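Putative ABC-transporter ATP-binding protein (Alicyclobacillus acidocaldarius, PDB 1Z47) probably binds and hydrolyses ATP as the nucleotide-binding subunit of a putative ABC transporter for sulfate. Local coordinates at residues B[123-126]-B[127-131]; B[136-139]-B[140-143]; B[283-286]-B[287-290]; B[328-331]-B[332-335]. All blocks are in the same frame, centred on the assembly; numbering follows the deposited sequence.

Contact 1. Residues B[123-126]-B[127-131]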
loop_
_atom_site.group_PDB
_atom_site.type_symbol
_atom_site.label_atom_id
_atom_site.label_comp_id
_atom_site.label_asym_id
_atom_site.label_seq_id
_atom_site.Cartn_x
_atom_site.Cartn_y
_atom_site.Cartn_z
ATOM N N ASP B 123 -31.649 -21.683 8.186
ATOM C CA ASP B 123 -31.105 -22.308 6.988
ATOM C C ASP B 123 -31.182 -21.482 5.739
ATOM O O ASP B 123 -30.218 -21.404 4.979
ATOM C CB ASP B 123 -31.816 -23.623 6.708
ATOM C CG ASP B 123 -31.059 -24.796 7.235
ATOM O OD1 ASP B 123 -31.312 -25.207 8.397
ATOM O OD2 ASP B 123 -30.195 -25.291 6.476
ATOM N N ALA B 124 -32.344 -20.887 5.493
ATOM C CA ALA B 124 -32.527 -20.046 4.321
ATOM C C ALA B 124 -31.640 -18.796 4.395
ATOM O O ALA B 124 -31.131 -18.325 3.374
ATOM C CB ALA B 124 -34.032 -19.625 4.183
ATOM N N ARG B 125 -31.471 -18.270 5.605
ATOM C CA ARG B 125 -30.661 -17.066 5.839
ATOM C C ARG B 125 -29.212 -17.407 5.478
ATOM O O ARG B 125 -28.527 -16.656 4.773
ATOM C CB ARG B 125 -30.727 -16.702 7.324
ATOM C CG ARG B 125 -30.855 -15.222 7.710
ATOM C CD ARG B 125 -29.640 -14.357 7.428
ATOM N NE ARG B 125 -29.825 -13.517 6.243
ATOM C CZ ARG B 125 -29.375 -12.267 6.125
ATOM N NH1 ARG B 125 -28.711 -11.694 7.121
ATOM N NH2 ARG B 125 -29.574 -11.591 5.001
ATOM N N VAL B 126 -28.749 -18.552 5.974
ATOM C CA VAL B 126 -27.371 -18.980 5.715
ATOM C C VAL B 126 -27.115 -19.214 4.243
ATOM O O VAL B 126 -26.139 -18.700 3.682
ATOM C CB VAL B 126 -27.032 -20.235 6.521
ATOM C CG1 VAL B 126 -25.621 -20.775 6.132
ATOM C CG2 VAL B 126 -27.101 -19.894 7.997
ATOM N N ARG B 127 -27.999 -19.956 3.591
ATOM C CA ARG B 127 -27.804 -20.230 2.182
ATOM C C ARG B 127 -27.808 -18.948 1.393
ATOM O O ARG B 127 -27.112 -18.823 0.378
ATOM C CB ARG B 127 -28.880 -21.201 1.681
ATOM C CG ARG B 127 -28.828 -22.501 2.469
ATOM C CD ARG B 127 -29.661 -23.623 1.887
ATOM N NE ARG B 127 -29.621 -24.786 2.778
ATOM C CZ ARG B 127 -28.535 -25.519 3.028
ATOM N NH1 ARG B 127 -27.372 -25.232 2.449
ATOM N NH2 ARG B 127 -28.611 -26.534 3.883
ATOM N N GLU B 128 -28.587 -17.988 1.883
ATOM C CA GLU B 128 -28.698 -16.683 1.258
ATOM C C GLU B 128 -27.323 -16.011 1.261
ATOM O O GLU B 128 -26.841 -15.562 0.231
ATOM C CB GLU B 128 -29.684 -15.815 2.053
ATOM C CG GLU B 128 -30.047 -14.487 1.386
ATOM C CD GLU B 128 -30.572 -13.432 2.366
ATOM O OE1 GLU B 128 -31.373 -13.765 3.276
ATOM O OE2 GLU B 128 -30.184 -12.249 2.216
ATOM N N LEU B 129 -26.719 -15.930 2.443
ATOM C CA LEU B 129 -25.415 -15.299 2.598
ATOM C C LEU B 129 -24.319 -16.014 1.807
ATOM O O LEU B 129 -23.508 -15.373 1.134
ATOM C CB LEU B 129 -25.042 -15.244 4.079
ATOM C CG LEU B 129 -25.889 -14.271 4.896
ATOM C CD1 LEU B 129 -25.647 -14.482 6.383
ATOM C CD2 LEU B 129 -25.547 -12.850 4.468
ATOM N N LEU B 130 -24.310 -17.342 1.868
ATOM C CA LEU B 130 -23.285 -18.111 1.159
ATOM C C LEU B 130 -23.300 -17.896 -0.353
ATOM O O LEU B 130 -22.240 -17.763 -0.970
ATOM C CB LEU B 130 -23.402 -19.613 1.490
ATOM C CG LEU B 130 -23.160 -20.006 2.952
ATOM C CD1 LEU B 130 -23.277 -21.521 3.080
ATOM C CD2 LEU B 130 -21.780 -19.534 3.423
ATOM N N ARG B 131 -24.480 -17.863 -0.967
ATOM C CA ARG B 131 -24.531 -17.648 -2.402
ATOM C C ARG B 131 -24.162 -16.210 -2.716
ATOM O O ARG B 131 -23.436 -15.950 -3.678
ATOM C CB ARG B 131 -25.919 -17.975 -2.962
ATOM C CG ARG B 131 -26.160 -19.474 -3.087
ATOM C CD ARG B 131 -27.640 -19.805 -3.212
ATOM N NE ARG B 131 -28.436 -19.111 -2.198
ATOM C CZ ARG B 131 -29.632 -19.515 -1.779
ATOM N NH1 ARG B 131 -30.176 -20.618 -2.278
ATOM N NH2 ARG B 131 -30.290 -18.803 -0.873
#
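D123 and R127, one helical turn apart, run side by side. R127 is extended from CG to NE, and its NH2 makes a salt bridge to D123 OD2 at 3.3 Å (OD2 less surely placed). R127 N donates to D123 O (3.0 Å). A124 O takes E128 N in the same i to i+4 way, with a more bent bond. This is the repeat of helix 119-132, in the helical subdomain of the ABC ATPase, polar on one flank and apolar on the other. R125 reaches E128 through bends at chi2 and chi3. R125 NH2 meets E128 OE2 at 2.9 Å, within the guanidinium plane but from above the carboxylate plane, the two planes being 60° apart; NE and NH2 add weak bonds to E128 OE1. L129 CG lies over the centre of one guanidinium face, 4.2 Å above it, while NH1 goes to A161 O. A leucine in place of R125 would probably leave the E128 carboxylate without this charge mate and A161 O without this donor. On the apolar flank, V126 CG1 stands anti to the backbone N (chi1 174°) and meets L130 CD1 at 3.9 Å; V126 also packs on Y105 and S109 of helix 104-109.

Contact 2. Residues B[136-139]-B[140-143]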
loop_
_atom_site.group_PDB
_atom_site.type_symbol
_atom_site.label_atom_id
_atom_site.label_comp_id
_atom_site.label_asym_id
_atom_site.label_seq_id
_atom_site.Cartn_x
_atom_site.Cartn_y
_atom_site.Cartn_z
ATOM N N GLU B 136 -20.781 -20.834 -1.829
ATOM C CA GLU B 136 -21.629 -22.029 -1.875
ATOM C C GLU B 136 -20.763 -23.280 -2.112
ATOM O O GLU B 136 -20.919 -24.297 -1.425
ATOM C CB GLU B 136 -22.690 -21.893 -2.981
ATOM C CG GLU B 136 -22.101 -21.770 -4.382
ATOM C CD GLU B 136 -21.090 -20.636 -4.490
ATOM O OE1 GLU B 136 -21.515 -19.455 -4.450
ATOM O OE2 GLU B 136 -19.873 -20.934 -4.598
ATOM N N SER B 137 -19.839 -23.205 -3.062
ATOM C CA SER B 137 -18.988 -24.355 -3.325
ATOM C C SER B 137 -18.086 -24.691 -2.125
ATOM O O SER B 137 -17.429 -25.725 -2.119
ATOM C CB SER B 137 -18.146 -24.150 -4.602
ATOM O OG SER B 137 -17.323 -22.994 -4.543
ATOM N N TYR B 138 -18.080 -23.839 -1.101
ATOM C CA TYR B 138 -17.251 -24.093 0.084
ATOM C C TYR B 138 -18.016 -24.360 1.374
ATOM O O TYR B 138 -17.404 -24.508 2.434
ATOM C CB TYR B 138 -16.263 -22.930 0.280
ATOM C CG TYR B 138 -15.449 -22.632 -0.976
ATOM C CD1 TYR B 138 -15.785 -21.561 -1.814
ATOM C CD2 TYR B 138 -14.402 -23.472 -1.370
ATOM C CE1 TYR B 138 -15.107 -21.328 -3.022
ATOM C CE2 TYR B 138 -13.710 -23.251 -2.586
ATOM C CZ TYR B 138 -14.073 -22.177 -3.403
ATOM O OH TYR B 138 -13.428 -21.969 -4.613
ATOM N N ALA B 139 -19.347 -24.476 1.280
ATOM C CA ALA B 139 -20.208 -24.709 2.455
ATOM C C ALA B 139 -19.789 -25.876 3.355
ATOM O O ALA B 139 -19.799 -25.765 4.596
ATOM C CB ALA B 139 -21.667 -24.935 2.007
ATOM N N ASN B 140 -19.462 -27.004 2.736
ATOM C CA ASN B 140 -19.063 -28.180 3.511
ATOM C C ASN B 140 -17.560 -28.299 3.736
ATOM O O ASN B 140 -17.070 -29.360 4.136
ATOM C CB ASN B 140 -19.585 -29.487 2.882
ATOM C CG ASN B 140 -19.180 -29.659 1.425
ATOM O OD1 ASN B 140 -18.217 -29.035 0.938
ATOM N ND2 ASN B 140 -19.917 -30.521 0.714
ATOM N N ARG B 141 -16.829 -27.209 3.530
ATOM C CA ARG B 141 -15.381 -27.231 3.756
ATOM C C ARG B 141 -15.065 -26.615 5.127
ATOM O O ARG B 141 -15.870 -25.860 5.682
ATOM C CB ARG B 141 -14.675 -26.421 2.654
ATOM C CG ARG B 141 -14.867 -26.944 1.196
ATOM C CD ARG B 141 -14.518 -28.401 1.076
ATOM N NE ARG B 141 -14.197 -28.853 -0.279
ATOM C CZ ARG B 141 -15.031 -29.487 -1.103
ATOM N NH1 ARG B 141 -16.286 -29.752 -0.749
ATOM N NH2 ARG B 141 -14.574 -29.929 -2.273
ATOM N N PHE B 142 -13.905 -26.940 5.686
ATOM C CA PHE B 142 -13.481 -26.353 6.957
ATOM C C PHE B 142 -12.538 -25.196 6.630
ATOM O O PHE B 142 -11.892 -25.212 5.591
ATOM C CB PHE B 142 -12.769 -27.406 7.808
ATOM C CG PHE B 142 -13.679 -28.474 8.281
ATOM C CD1 PHE B 142 -13.947 -29.582 7.482
ATOM C CD2 PHE B 142 -14.369 -28.321 9.482
ATOM C CE1 PHE B 142 -14.909 -30.537 7.871
ATOM C CE2 PHE B 142 -15.332 -29.262 9.890
ATOM C CZ PHE B 142 -15.604 -30.372 9.088
ATOM N N PRO B 143 -12.429 -24.193 7.519
ATOM C CA PRO B 143 -11.558 -23.029 7.302
ATOM C C PRO B 143 -10.143 -23.317 6.772
ATOM O O PRO B 143 -9.672 -22.623 5.871
ATOM C CB PRO B 143 -11.559 -22.345 8.671
ATOM C CG PRO B 143 -12.984 -22.610 9.140
ATOM C CD PRO B 143 -13.110 -24.098 8.820
HETATM O O HOH W 1 -20.206 -27.078 -0.305
#
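Y138 and R141 are the two ends of a type I beta turn, in the loop that leads from helix 119-132 to the LSGGQ signature of the ABC ATPase and helix 148-160. The tight part is the turn itself. R141 N donates to Y138 O at 3.0 Å, coming from above the carbonyl plane, and R141 CB rests on the same oxygen at 3.3 Å. R141 CG lies beside the backbone N (chi1 -61°), which brings it to the edge of the Y138 ring, 4.3 Å from CD2; a bend at chi2 then carries the guanidinium back past the turn, where S137 O sits over one of its faces. Backbone bonds from A139 to Y105 and from R141 to V104 fasten the turn to helix 104-109.

The solvent side is looser and relies on polar links. One water donates to E136 O and accepts from N140 N, both at 3.1 Å, so it bridges two residues that do not meet directly. S137 N is held by E136 OE2 (2.7 Å), while S137 OG lies over the rim of one Y138 face. N140 swings its amide round to the arginine with CG between the backbone N and the carbonyl carbon (chi1 55°): R141 NH1 donates to N140 OD1 at 2.7 Å, with OD1 close to the guanidinium plane and the N-H bent to 138°.

Contact 3. Residues B[283-286]-B[287-290]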
loop_
_atom_site.group_PDB
_atom_site.type_symbol
_atom_site.label_atom_id
_atom_site.label_comp_id
_atom_site.label_asym_id
_atom_site.label_seq_id
_atom_site.Cartn_x
_atom_site.Cartn_y
_atom_site.Cartn_z
ATOM N N VAL B 283 2.651 23.411 1.050
ATOM C CA VAL B 283 2.375 22.018 0.685
ATOM C C VAL B 283 2.115 21.950 -0.823
ATOM O O VAL B 283 1.210 22.604 -1.333
ATOM C CB VAL B 283 1.161 21.481 1.480
ATOM C CG1 VAL B 283 0.895 20.007 1.140
ATOM C CG2 VAL B 283 1.446 21.591 2.965
ATOM N N VAL B 284 2.926 21.176 -1.532
ATOM C CA VAL B 284 2.778 21.049 -2.980
ATOM C C VAL B 284 2.794 19.579 -3.365
ATOM O O VAL B 284 3.759 18.865 -3.080
ATOM C CB VAL B 284 3.938 21.803 -3.728
ATOM C CG1 VAL B 284 3.794 21.650 -5.250
ATOM C CG2 VAL B 284 3.956 23.288 -3.305
ATOM N N ARG B 285 1.715 19.120 -4.001
ATOM C CA ARG B 285 1.632 17.725 -4.414
ATOM C C ARG B 285 2.546 17.425 -5.594
ATOM O O ARG B 285 2.680 18.235 -6.497
ATOM C CB ARG B 285 0.168 17.358 -4.697
ATOM C CG ARG B 285 -0.698 17.479 -3.430
ATOM C CD ARG B 285 -2.004 16.710 -3.538
ATOM N NE ARG B 285 -2.948 17.042 -2.486
ATOM C CZ ARG B 285 -2.932 16.525 -1.267
ATOM N NH1 ARG B 285 -2.007 15.638 -0.930
ATOM N NH2 ARG B 285 -3.855 16.885 -0.393
ATOM N N PRO B 286 3.202 16.258 -5.590
ATOM C CA PRO B 286 4.128 15.868 -6.668
ATOM C C PRO B 286 3.615 16.072 -8.100
ATOM O O PRO B 286 4.381 16.438 -8.994
ATOM C CB PRO B 286 4.413 14.403 -6.365
ATOM C CG PRO B 286 4.376 14.361 -4.852
ATOM C CD PRO B 286 3.117 15.201 -4.566
ATOM N N LYS B 287 2.330 15.821 -8.309
ATOM C CA LYS B 287 1.729 15.971 -9.623
ATOM C C LYS B 287 1.574 17.450 -10.010
ATOM O O LYS B 287 1.456 17.770 -11.192
ATOM C CB LYS B 287 0.349 15.291 -9.653
ATOM C CG LYS B 287 -0.754 16.016 -8.877
ATOM C CD LYS B 287 -2.070 15.241 -8.969
ATOM C CE LYS B 287 -3.292 16.068 -8.562
ATOM N NZ LYS B 287 -3.227 16.552 -7.153
ATOM N N ASP B 288 1.586 18.341 -9.019
ATOM C CA ASP B 288 1.413 19.775 -9.269
ATOM C C ASP B 288 2.664 20.585 -9.534
ATOM O O ASP B 288 2.670 21.797 -9.329
ATOM C CB ASP B 288 0.664 20.422 -8.109
ATOM C CG ASP B 288 -0.709 19.853 -7.925
ATOM O OD1 ASP B 288 -1.346 19.532 -8.952
ATOM O OD2 ASP B 288 -1.159 19.735 -6.760
ATOM N N VAL B 289 3.719 19.927 -9.989
ATOM C CA VAL B 289 4.974 20.596 -10.291
ATOM C C VAL B 289 5.423 20.167 -11.692
ATOM O O VAL B 289 5.467 18.971 -11.988
ATOM C CB VAL B 289 6.049 20.208 -9.263
ATOM C CG1 VAL B 289 7.354 20.926 -9.570
ATOM C CG2 VAL B 289 5.550 20.547 -7.840
ATOM N N GLU B 290 5.746 21.136 -12.550
ATOM C CA GLU B 290 6.178 20.835 -13.918
ATOM C C GLU B 290 7.659 21.113 -14.131
ATOM O O GLU B 290 8.187 22.116 -13.655
ATOM C CB GLU B 290 5.343 21.645 -14.901
ATOM C CG GLU B 290 3.883 21.713 -14.496
ATOM C CD GLU B 290 3.013 22.409 -15.528
ATOM O OE1 GLU B 290 2.627 21.760 -16.527
ATOM O OE2 GLU B 290 2.720 23.607 -15.342
HETATM O O HOH W 2 0.045 20.920 -4.856
#
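K287 lies alongside R285 and points the same way. With CG between the backbone N and the carbonyl carbon (chi1 72°) and a bend at chi4, the chain brings K287 NZ to 3.8 Å from R285 CD. NZ is bonded to Y234 OH, and D288 OD2 is a long, weaker ion-pair partner; K287 also packs on S311 of the second subunit. D288 closes the turn: its N donates to R285 O at 2.8 Å, approaching from above the carbonyl plane. Its side chain runs beside that of R285, pointing the same way, and OD2 touches R285 CB at 3.4 Å. A water bridges them, accepting from R285 N (2.6 Å) and donating to D288 OD2 (2.5 Å). V289 follows. Its CG2 presses on V284 CG1 at 3.3 Å, closer than usual van der Waals contact, with the two side chains crossing at about a right angle; W325 and V347 border V284, and V327 borders V289.

The turn joins strand 279-284 of the three-stranded sheet to strand 289-293 of the five-stranded one, in a region matched to the CysA C-terminal regulatory domain, of the OB clan.

R285 itself leads away from the turn: NH1 goes to I246 O and E248 O, NH2 to Y234 O, and the guanidinium makes a cation-pi contact with Y234. R285 NE and K287 NZ stand 4.7 Å apart, and the carboxylate of D288 beside them probably eases the meeting of these like charges in a largely buried place.

Contact 4. Residues B[328-331]-B[332-335]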
loop_
_atom_site.group_PDB
_atom_site.type_symbol
_atom_site.label_atom_id
_atom_site.label_comp_id
_atom_site.label_asym_id
_atom_site.label_seq_id
_atom_site.Cartn_x
_atom_site.Cartn_y
_atom_site.Cartn_z
ATOM N N HIS B 328 5.694 14.201 -9.977
ATOM C CA HIS B 328 5.075 13.158 -10.790
ATOM C C HIS B 328 4.833 13.693 -12.200
ATOM O O HIS B 328 4.067 14.630 -12.379
ATOM C CB HIS B 328 3.752 12.700 -10.153
ATOM C CG HIS B 328 3.934 11.911 -8.889
ATOM N ND1 HIS B 328 2.876 11.418 -8.157
ATOM C CD2 HIS B 328 5.059 11.505 -8.246
ATOM C CE1 HIS B 328 3.341 10.746 -7.116
ATOM N NE2 HIS B 328 4.662 10.783 -7.147
ATOM N N VAL B 329 5.502 13.121 -13.194
ATOM C CA VAL B 329 5.292 13.581 -14.575
ATOM C C VAL B 329 4.537 12.513 -15.370
ATOM O O VAL B 329 4.678 11.327 -15.090
ATOM C CB VAL B 329 6.621 13.896 -15.278
ATOM C CG1 VAL B 329 7.383 14.963 -14.497
ATOM C CG2 VAL B 329 7.464 12.642 -15.399
ATOM N N PRO B 330 3.730 12.920 -16.375
ATOM C CA PRO B 330 2.957 11.978 -17.202
ATOM C C PRO B 330 3.770 10.824 -17.796
ATOM O O PRO B 330 4.958 10.975 -18.087
ATOM C CB PRO B 330 2.356 12.878 -18.280
ATOM C CG PRO B 330 3.345 13.999 -18.384
ATOM C CD PRO B 330 3.647 14.280 -16.934
ATOM N N SER B 331 3.133 9.665 -17.957
ATOM C CA SER B 331 3.815 8.501 -18.529
ATOM C C SER B 331 4.491 8.887 -19.839
ATOM O O SER B 331 5.551 8.358 -20.194
ATOM C CB SER B 331 2.824 7.371 -18.794
ATOM O OG SER B 331 2.223 6.930 -17.590
ATOM N N ALA B 332 3.869 9.820 -20.546
ATOM C CA ALA B 332 4.393 10.302 -21.817
ATOM C C ALA B 332 5.748 11.008 -21.677
ATOM O O ALA B 332 6.255 11.573 -22.646
ATOM C CB ALA B 332 3.374 11.248 -22.461
ATOM N N ASP B 333 6.335 10.976 -20.481
ATOM C CA ASP B 333 7.626 11.626 -20.244
ATOM C C ASP B 333 8.569 10.722 -19.461
ATOM O O ASP B 333 9.527 11.193 -18.838
ATOM C CB ASP B 333 7.434 12.937 -19.465
ATOM C CG ASP B 333 6.890 14.070 -20.331
ATOM O OD1 ASP B 333 7.493 14.360 -21.389
ATOM O OD2 ASP B 333 5.871 14.679 -19.953
ATOM N N ARG B 334 8.304 9.422 -19.509
ATOM C CA ARG B 334 9.103 8.451 -18.775
ATOM C C ARG B 334 10.595 8.523 -19.036
ATOM O O ARG B 334 11.380 8.130 -18.179
ATOM C CB ARG B 334 8.621 7.028 -19.073
ATOM C CG ARG B 334 9.042 6.501 -20.432
ATOM C CD ARG B 334 8.334 5.207 -20.760
ATOM N NE ARG B 334 6.883 5.359 -20.685
ATOM C CZ ARG B 334 6.010 4.429 -21.057
ATOM N NH1 ARG B 334 6.439 3.269 -21.537
ATOM N NH2 ARG B 334 4.708 4.657 -20.942
ATOM N N HIS B 335 10.990 9.014 -20.211
ATOM C CA HIS B 335 12.407 9.094 -20.568
ATOM C C HIS B 335 12.967 10.508 -20.676
ATOM O O HIS B 335 14.122 10.693 -21.060
ATOM C CB HIS B 335 12.646 8.366 -21.895
ATOM C CG HIS B 335 12.784 6.882 -21.754
ATOM N ND1 HIS B 335 13.911 6.287 -21.226
ATOM C CD2 HIS B 335 11.928 5.874 -22.047
ATOM C CE1 HIS B 335 13.744 4.977 -21.199
ATOM N NE2 HIS B 335 12.550 4.700 -21.692
#
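The guanidinium of R334 carries S331 O at its edge, near its plane, and NE makes a weak but nearly straight bond to that oxygen (3.3 Å, 162°). NH2 passes S331 CB at 3.9 Å. NH1 and NH2 also turn to the second subunit, NH1 pairing with E231 and NH2 with E235 of that chain. Near the other flat group, the carboxylate of D333, the side chains of D333 and P330 cross obliquely, OD2 of D333 lying 3.1 Å from P330 CG.

The segment is a tight turn, with a 3-10 piece at S331 and A332, that follows strand 324-330, outermost within this chain in its five-stranded antiparallel sheet of the C-terminal region. S331 O is gripped twice by one residue, since R334 N also donates to it at 3.0 Å from above the carbonyl plane. With CG between the backbone N and the carbonyl carbon (chi1 76°) and a bend at chi3, the R334 chain curls back and brings NE to the same oxygen. An alanine here would probably cost E231 and E235 of the second subunit this charged partner and S331 O its weak bond from NE.

P330 O receives D333 N at 2.8 Å, though the place of that nitrogen is less sure. S331 OG goes back to G310 O. On the buried side V329, which also packs on W337, turns CG2 to D333 CB at 4.1 Å, the two side chains at about a right angle.

How the contacts relate
From the N terminus the four contacts come in series, each closing before the next opens; none nests in or crosses another. Contact 1 lies along successive turns of helix 119-132, and contact 2 closes the bend that follows in the same ATPase domain. They touch where L130 CD1 meets A139 CB at 3.9 Å, and both lean on the region of helix 104-109. The chain then crosses to the C-terminal region: the centres of contact 1 and contact 3 are about 50 Å apart, as are those of contact 1 and contact 4. There contact 3 turns strand 279-284 into 289-293, and contact 4 turns the chain after strand 324-330. These two meet through P286 O and H328 N, 2.8 Å apart in a probable hydrogen bond.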